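Local coordinates for protein hydrazine synthase subunit beta (Candidatus Kuenenia stuttgartiensis, PDB 5C2V) that forms part of the hydrazine synthase complex, which condenses nitric oxide with ammonium to hydrazine, and may modulate passage of hydroxylamine between the gamma and alpha active sites, at residues 12-17 against 29-34; 318-324 against 336-341; 201-205 against 230-235. All coordinates share one frame. Numbering follows the deposited sequence.

Contact 1 of 3, residues 12-17 against 29-34; sequences LPGPFH and ISNQSG
Residues 12-17 enter strand 15-20 of a beta-propeller blade and meet the end of strand 26-31 and the turn after it. The short strands run roughly antiparallel, their directions 127° apart, 4.7 Å at closest approach. Leu-12 is extended; its O lies 3.2 Å from Ser-33 CB. Pro-13 (phi/psi -65/-41) bends the chain, and its O accepts from Ser-33 N at 2.9 Å. Gly-14 has positive phi and psi (66/59), and a CB there would clash with Ser-33 OG. Gly-14 O accepts from Gln-32 N at 3.3 Å. Pro-15 pairs with Asn-31 (antiparallel, non-hydrogen-bonded; CA-CA 4.2 Å), and Pro-15 CB touches Ile-29 CG2 at 3.4 Å. Both prolines pack on the gamma subunit. Phe-16 N donates to Ser-30 O at 2.9 Å; its t side chain lays one ring face under Gln-32 NE2, which bonds to Glu-58. His-17 O accepts from Ser-30 N at 3.2 Å. All four hydrogen bonds are main-chain, and prolines lack an N-H, so Phe-16 is the one donor from 12-17.

Contact 2 of 3, residues 318-324 against 336-341; sequences TGLGPSS and AANYFS
This contact lies at the mouth of a beta hairpin, strands 322-327 and 333-338, in a beta-propeller blade, where the incoming loop 318-321 meets the outgoing turn 339-341. The short strands run antiparallel but twisted, at 125° and 4.9 Å apart. Thr-318 CG2 rests 3.8 Å from Ala-336 CB. Leu-320 N donates to Ser-341 OG at 2.9 Å, nearly straight, with the serine in the m rotamer. Leu-320 O takes a weak bond from Phe-340 N at 3.3 Å, and Leu-320 CB packs on Phe-340 CB at 3.8 Å. Gly-321 (phi/psi 68/57) turns the chain; a CB would clash with Phe-340 CD2. Gly-321 O accepts from Tyr-339 N at 3.2 Å. Pro-322 lies opposite Asn-338, CA-CA 4.3 Å, and centres an inverse gamma turn. Pro-322 CA makes a CA-H...O contact to Ala-337 O at 3.1 Å, and Ser-323 N bonds weakly to that oxygen at 3.2 Å. Ala-337 N donates to Ser-324 O at 2.9 Å. Residues 339-341 have helical backbone angles. The t side chain of Tyr-339 leads away from 318-324 toward the gamma subunit, where its OH bonds to Gln-47.

Around the hairpin, Asn-338 ND2 bonds to Asn-343, and Ala-336 pairs through its backbone with Thr-345 on strand 343-348. Ser-324 and Ala-337 pack on strand 15-20, while Thr-318 and Ala-336 touch strand 277-282. Over the turn, Phe-48 of the gamma subunit meets Phe-340 edge-to-face.

Contact 3 of 3, residues 201-205 against 230-235; sequences GKYIA and VTIIET
A regular antiparallel strand pair, buried in a four-stranded beta-propeller blade, joins the two middle strands, 203-211 and 226-234. The short segments lie 4.6 Å apart at 160°. Ile-204 and Ile-233 form the hydrogen-bonded pair: Ile-204 N to Ile-233 O and Ile-233 N to Ile-204 O are both 2.9 Å. Tyr-203 with Glu-234 (CA-CA 4.6 Å) and Ala-205 with Ile-232 (4.7 Å) are non-hydrogen-bonded pairs. Their side chains share one face, which helix 283-291 covers; Ala-205 CB meets Ile-232 CD1 at 3.8 Å. The other face carries Ile-204 (p) and Ile-233 (m); Ile-204 CG1 lies 3.6 Å from Ile-233 CB. Gly-201 (phi/psi 75/17) turns the chain into the strand. Where 201-205 begins and 230-235 ends, Thr-235 N donates to Lys-202 O at 2.9 Å, and Thr-235 OG1, with chi1 p, to Gly-201 O at 2.8 Å. Tyr-203 (m) bonds through OH to Arg-291; Glu-234 OE1 bonds to Lys-240. A water lies 2.7 Å from Tyr-203 OH and donates a weak 3.0 Å bond to Glu-234 OE2.

In the fold
Contacts 1 and 2 are equivalent corners of two adjoining blades. Each has a glycine-proline entry into the first strand of a hairpin and a turn with helical backbone angles after the second. They touch: Phe-16 O probably bonds to Ser-323 OG at 3.1 Å, and Ser-33 OG to Tyr-339 OH at 3.3 Å. Contact 1 is partly buried, contact 2 buried; the gamma subunit packs on both, and the alpha subunit also reaches contact 2. Contact 3, also buried, lies across the chain's centre. It joins middle strands by regular pairing, with one aliphatic face, Ile-204 and Ile-233, and one mixed face with Tyr-203 and Glu-234. The other two combine a few strand bonds with bonds between entry loop and turn.

Contact 1 of 3, residues 12-17 against 29-34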
# COMPACT_ATOMS: atom_id res chain seq x y z
N LEU B 12 -4.19 -4.35 -63.89
CA LEU B 12 -4.94 -4.02 -62.69
C LEU B 12 -5.08 -2.51 -62.50
O LEU B 12 -4.11 -1.77 -62.67
CB LEU B 12 -4.27 -4.64 -61.47
CG LEU B 12 -4.02 -6.15 -61.57
CD1 LEU B 12 -3.28 -6.67 -60.35
CD2 LEU B 12 -5.33 -6.89 -61.77
N PRO B 13 -6.29 -2.06 -62.14
CA PRO B 13 -6.60 -0.63 -61.95
C PRO B 13 -5.85 0.03 -60.79
O PRO B 13 -5.40 1.16 -60.95
CB PRO B 13 -8.11 -0.64 -61.68
CG PRO B 13 -8.40 -2.00 -61.15
CD PRO B 13 -7.46 -2.91 -61.88
N GLY B 14 -5.72 -0.66 -59.66
CA GLY B 14 -4.95 -0.13 -58.55
C GLY B 14 -5.51 1.12 -57.90
O GLY B 14 -4.85 2.16 -57.92
N PRO B 15 -6.75 1.06 -57.37
CA PRO B 15 -7.38 2.31 -56.93
C PRO B 15 -6.56 3.08 -55.89
O PRO B 15 -6.23 2.53 -54.84
CB PRO B 15 -8.70 1.83 -56.30
CG PRO B 15 -8.91 0.44 -56.81
CD PRO B 15 -7.55 -0.13 -57.03
N PHE B 16 -6.25 4.34 -56.20
CA PHE B 16 -5.54 5.21 -55.28
C PHE B 16 -6.38 6.18 -54.45
O PHE B 16 -5.89 6.76 -53.48
CB PHE B 16 -4.51 6.01 -56.08
CG PHE B 16 -3.32 6.44 -55.28
CD1 PHE B 16 -2.35 5.53 -54.92
CD2 PHE B 16 -3.16 7.77 -54.91
CE1 PHE B 16 -1.25 5.91 -54.19
CE2 PHE B 16 -2.06 8.16 -54.18
CZ PHE B 16 -1.10 7.24 -53.82
N HIS B 17 -7.65 6.35 -54.81
CA HIS B 17 -8.47 7.40 -54.20
C HIS B 17 -9.95 7.11 -54.38
O HIS B 17 -10.33 6.37 -55.28
CB HIS B 17 -8.10 8.77 -54.80
CG HIS B 17 -8.70 9.94 -54.07
ND1 HIS B 17 -9.96 10.42 -54.35
CD2 HIS B 17 -8.20 10.73 -53.09
CE1 HIS B 17 -10.22 11.45 -53.57
NE2 HIS B 17 -9.17 11.66 -52.79
N ILE B 29 -13.81 6.35 -58.32
CA ILE B 29 -12.52 5.81 -57.91
C ILE B 29 -11.42 6.16 -58.90
O ILE B 29 -11.53 5.84 -60.08
CB ILE B 29 -12.58 4.27 -57.76
CG1 ILE B 29 -13.54 3.87 -56.63
CG2 ILE B 29 -11.21 3.73 -57.50
CD1 ILE B 29 -14.95 3.58 -57.10
N SER B 30 -10.36 6.79 -58.43
CA SER B 30 -9.24 7.09 -59.31
C SER B 30 -8.33 5.88 -59.36
O SER B 30 -7.77 5.47 -58.34
CB SER B 30 -8.48 8.32 -58.82
OG SER B 30 -9.31 9.47 -58.81
N ASN B 31 -8.17 5.31 -60.55
CA ASN B 31 -7.30 4.15 -60.71
C ASN B 31 -5.92 4.59 -61.16
O ASN B 31 -5.74 5.07 -62.28
CB ASN B 31 -7.90 3.16 -61.72
CG ASN B 31 -9.29 2.70 -61.32
OD1 ASN B 31 -9.58 2.52 -60.14
ND2 ASN B 31 -10.15 2.50 -62.31
N GLN B 32 -4.94 4.42 -60.28
CA GLN B 32 -3.59 4.91 -60.54
C GLN B 32 -2.91 4.12 -61.65
O GLN B 32 -2.26 4.70 -62.52
CB GLN B 32 -2.75 4.86 -59.26
CG GLN B 32 -1.41 5.56 -59.38
CD GLN B 32 -0.47 5.25 -58.24
OE1 GLN B 32 -0.38 4.10 -57.79
NE2 GLN B 32 0.23 6.26 -57.75
N SER B 33 -3.07 2.81 -61.61
CA SER B 33 -2.44 1.94 -62.59
C SER B 33 -3.34 1.71 -63.80
O SER B 33 -2.92 1.11 -64.79
CB SER B 33 -2.08 0.59 -61.95
OG SER B 33 -1.24 0.78 -60.83
N GLY B 34 -4.57 2.20 -63.73
CA GLY B 34 -5.52 2.04 -64.81
C GLY B 34 -5.65 3.27 -65.69
O GLY B 34 -6.23 3.21 -66.77

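Contact 2 of 3, residues 318-324 against 336-341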
# COMPACT_ATOMS: atom_id res chain seq x y z
N THR B 318 -9.92 -4.52 -43.67
CA THR B 318 -10.09 -3.97 -45.00
C THR B 318 -9.28 -4.80 -46.00
O THR B 318 -8.62 -5.77 -45.61
CB THR B 318 -9.64 -2.49 -45.05
OG1 THR B 318 -9.98 -1.85 -43.81
CG2 THR B 318 -10.32 -1.73 -46.19
N GLY B 319 -9.33 -4.44 -47.27
CA GLY B 319 -8.47 -5.04 -48.27
C GLY B 319 -7.07 -4.49 -48.13
O GLY B 319 -6.79 -3.71 -47.22
N LEU B 320 -6.17 -4.89 -49.02
CA LEU B 320 -4.78 -4.48 -48.92
C LEU B 320 -4.58 -3.07 -49.49
O LEU B 320 -5.02 -2.76 -50.59
CB LEU B 320 -3.88 -5.48 -49.64
CG LEU B 320 -4.10 -6.94 -49.23
CD1 LEU B 320 -3.08 -7.86 -49.89
CD2 LEU B 320 -4.06 -7.09 -47.71
N GLY B 321 -3.89 -2.23 -48.72
CA GLY B 321 -3.62 -0.85 -49.11
C GLY B 321 -4.79 0.12 -49.20
O GLY B 321 -5.00 0.72 -50.25
N PRO B 322 -5.55 0.29 -48.10
CA PRO B 322 -6.65 1.27 -48.11
C PRO B 322 -6.15 2.71 -48.04
O PRO B 322 -6.16 3.33 -46.98
CB PRO B 322 -7.44 0.90 -46.85
CG PRO B 322 -6.43 0.33 -45.94
CD PRO B 322 -5.42 -0.38 -46.80
N SER B 323 -5.71 3.23 -49.19
CA SER B 323 -5.08 4.54 -49.26
C SER B 323 -6.06 5.71 -49.10
O SER B 323 -5.65 6.83 -48.80
CB SER B 323 -4.33 4.69 -50.58
OG SER B 323 -5.15 4.30 -51.67
N SER B 324 -7.35 5.45 -49.29
CA SER B 324 -8.34 6.52 -49.23
C SER B 324 -9.70 6.05 -48.70
O SER B 324 -10.10 4.91 -48.92
CB SER B 324 -8.52 7.16 -50.61
OG SER B 324 -9.38 8.28 -50.55
N ALA B 336 -13.78 2.33 -48.38
CA ALA B 336 -12.32 2.36 -48.37
C ALA B 336 -11.74 1.76 -49.65
O ALA B 336 -12.03 0.61 -49.99
CB ALA B 336 -11.79 1.63 -47.15
N ALA B 337 -10.91 2.53 -50.34
CA ALA B 337 -10.31 2.10 -51.60
C ALA B 337 -9.01 1.33 -51.39
O ALA B 337 -8.04 1.86 -50.85
CB ALA B 337 -10.08 3.30 -52.51
N ASN B 338 -8.99 0.09 -51.86
CA ASN B 338 -7.85 -0.81 -51.71
C ASN B 338 -7.12 -1.05 -53.02
O ASN B 338 -7.67 -1.66 -53.96
CB ASN B 338 -8.32 -2.14 -51.12
CG ASN B 338 -9.24 -1.96 -49.93
OD1 ASN B 338 -9.04 -1.06 -49.11
ND2 ASN B 338 -10.26 -2.80 -49.84
N TYR B 339 -5.88 -0.57 -53.06
CA TYR B 339 -5.01 -0.58 -54.24
C TYR B 339 -4.59 -1.98 -54.68
O TYR B 339 -4.80 -2.36 -55.83
CB TYR B 339 -3.76 0.27 -53.95
CG TYR B 339 -2.69 0.25 -55.02
CD1 TYR B 339 -1.65 -0.67 -54.98
CD2 TYR B 339 -2.72 1.16 -56.07
CE1 TYR B 339 -0.67 -0.68 -55.96
CE2 TYR B 339 -1.75 1.16 -57.05
CZ TYR B 339 -0.72 0.23 -56.99
OH TYR B 339 0.25 0.23 -57.96
N PHE B 340 -3.99 -2.73 -53.77
CA PHE B 340 -3.44 -4.04 -54.11
C PHE B 340 -4.54 -5.07 -54.37
O PHE B 340 -4.44 -5.89 -55.27
CB PHE B 340 -2.51 -4.54 -53.01
CG PHE B 340 -1.29 -3.69 -52.82
CD1 PHE B 340 -0.27 -3.71 -53.76
CD2 PHE B 340 -1.15 -2.88 -51.71
CE1 PHE B 340 0.86 -2.92 -53.60
CE2 PHE B 340 -0.02 -2.10 -51.53
CZ PHE B 340 0.98 -2.12 -52.48
N SER B 341 -5.60 -5.00 -53.57
CA SER B 341 -6.73 -5.92 -53.72
C SER B 341 -7.65 -5.47 -54.85
O SER B 341 -8.56 -6.21 -55.25
CB SER B 341 -7.51 -6.03 -52.41
OG SER B 341 -6.70 -6.56 -51.38

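Contact 3 of 3, residues 201-205 against 230-235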
# COMPACT_ATOMS: atom_id res chain seq x y z
N GLY B 201 -16.05 23.80 -38.30
CA GLY B 201 -14.89 24.52 -38.79
C GLY B 201 -13.94 25.04 -37.73
O GLY B 201 -13.12 25.91 -37.99
N LYS B 202 -14.06 24.51 -36.51
CA LYS B 202 -13.20 24.94 -35.41
C LYS B 202 -11.92 24.11 -35.28
O LYS B 202 -11.03 24.47 -34.51
CB LYS B 202 -13.97 24.91 -34.09
CG LYS B 202 -15.09 25.93 -34.00
CD LYS B 202 -15.99 25.64 -32.81
CE LYS B 202 -15.20 25.55 -31.52
NZ LYS B 202 -16.05 25.13 -30.38
N TYR B 203 -11.84 23.02 -36.02
CA TYR B 203 -10.69 22.12 -35.93
C TYR B 203 -10.32 21.51 -37.28
O TYR B 203 -11.17 21.40 -38.17
CB TYR B 203 -10.95 20.99 -34.93
CG TYR B 203 -11.52 21.44 -33.60
CD1 TYR B 203 -10.69 21.85 -32.56
CD2 TYR B 203 -12.89 21.43 -33.37
CE1 TYR B 203 -11.20 22.25 -31.34
CE2 TYR B 203 -13.41 21.83 -32.15
CZ TYR B 203 -12.57 22.23 -31.14
OH TYR B 203 -13.08 22.63 -29.93
N ILE B 204 -9.06 21.10 -37.42
CA ILE B 204 -8.65 20.29 -38.56
C ILE B 204 -7.88 19.06 -38.09
O ILE B 204 -7.11 19.13 -37.14
CB ILE B 204 -7.78 21.08 -39.56
CG1 ILE B 204 -6.63 21.78 -38.85
CG2 ILE B 204 -8.62 22.08 -40.33
CD1 ILE B 204 -5.68 22.49 -39.78
N ALA B 205 -8.10 17.94 -38.77
CA ALA B 205 -7.37 16.72 -38.47
C ALA B 205 -6.34 16.44 -39.57
O ALA B 205 -6.63 16.60 -40.76
CB ALA B 205 -8.32 15.54 -38.32
N VAL B 230 -2.28 11.18 -35.29
CA VAL B 230 -3.24 12.10 -35.87
C VAL B 230 -3.20 13.40 -35.06
O VAL B 230 -3.18 13.37 -33.82
CB VAL B 230 -4.67 11.52 -35.88
CG1 VAL B 230 -5.04 10.95 -34.51
CG2 VAL B 230 -5.68 12.57 -36.32
N THR B 231 -3.15 14.53 -35.75
CA THR B 231 -3.03 15.82 -35.08
C THR B 231 -4.26 16.69 -35.29
O THR B 231 -4.70 16.91 -36.41
CB THR B 231 -1.78 16.58 -35.56
OG1 THR B 231 -0.60 15.89 -35.14
CG2 THR B 231 -1.75 17.99 -34.99
N ILE B 232 -4.80 17.19 -34.18
CA ILE B 232 -5.94 18.10 -34.21
C ILE B 232 -5.48 19.53 -33.96
O ILE B 232 -4.90 19.83 -32.91
CB ILE B 232 -7.00 17.71 -33.16
CG1 ILE B 232 -7.34 16.22 -33.26
CG2 ILE B 232 -8.25 18.57 -33.33
CD1 ILE B 232 -7.91 15.82 -34.59
N ILE B 233 -5.74 20.40 -34.92
CA ILE B 233 -5.35 21.81 -34.80
C ILE B 233 -6.59 22.70 -34.67
O ILE B 233 -7.52 22.61 -35.47
CB ILE B 233 -4.52 22.27 -36.01
CG1 ILE B 233 -3.18 21.53 -36.06
CG2 ILE B 233 -4.30 23.78 -35.97
CD1 ILE B 233 -2.28 21.97 -37.20
N GLU B 234 -6.58 23.55 -33.65
CA GLU B 234 -7.69 24.48 -33.42
C GLU B 234 -7.55 25.68 -34.35
O GLU B 234 -6.54 26.39 -34.32
CB GLU B 234 -7.72 24.92 -31.96
CG GLU B 234 -8.07 23.79 -31.00
CD GLU B 234 -7.99 24.21 -29.55
OE1 GLU B 234 -7.22 25.14 -29.24
OE2 GLU B 234 -8.69 23.59 -28.71
N THR B 235 -8.57 25.90 -35.18
CA THR B 235 -8.50 26.89 -36.25
C THR B 235 -8.53 28.33 -35.77
O THR B 235 -8.30 29.26 -36.55
CB THR B 235 -9.64 26.68 -37.26
OG1 THR B 235 -10.89 27.01 -36.64
CG2 THR B 235 -9.67 25.23 -37.73
O HOH W 1 -11.49 24.63 -29.22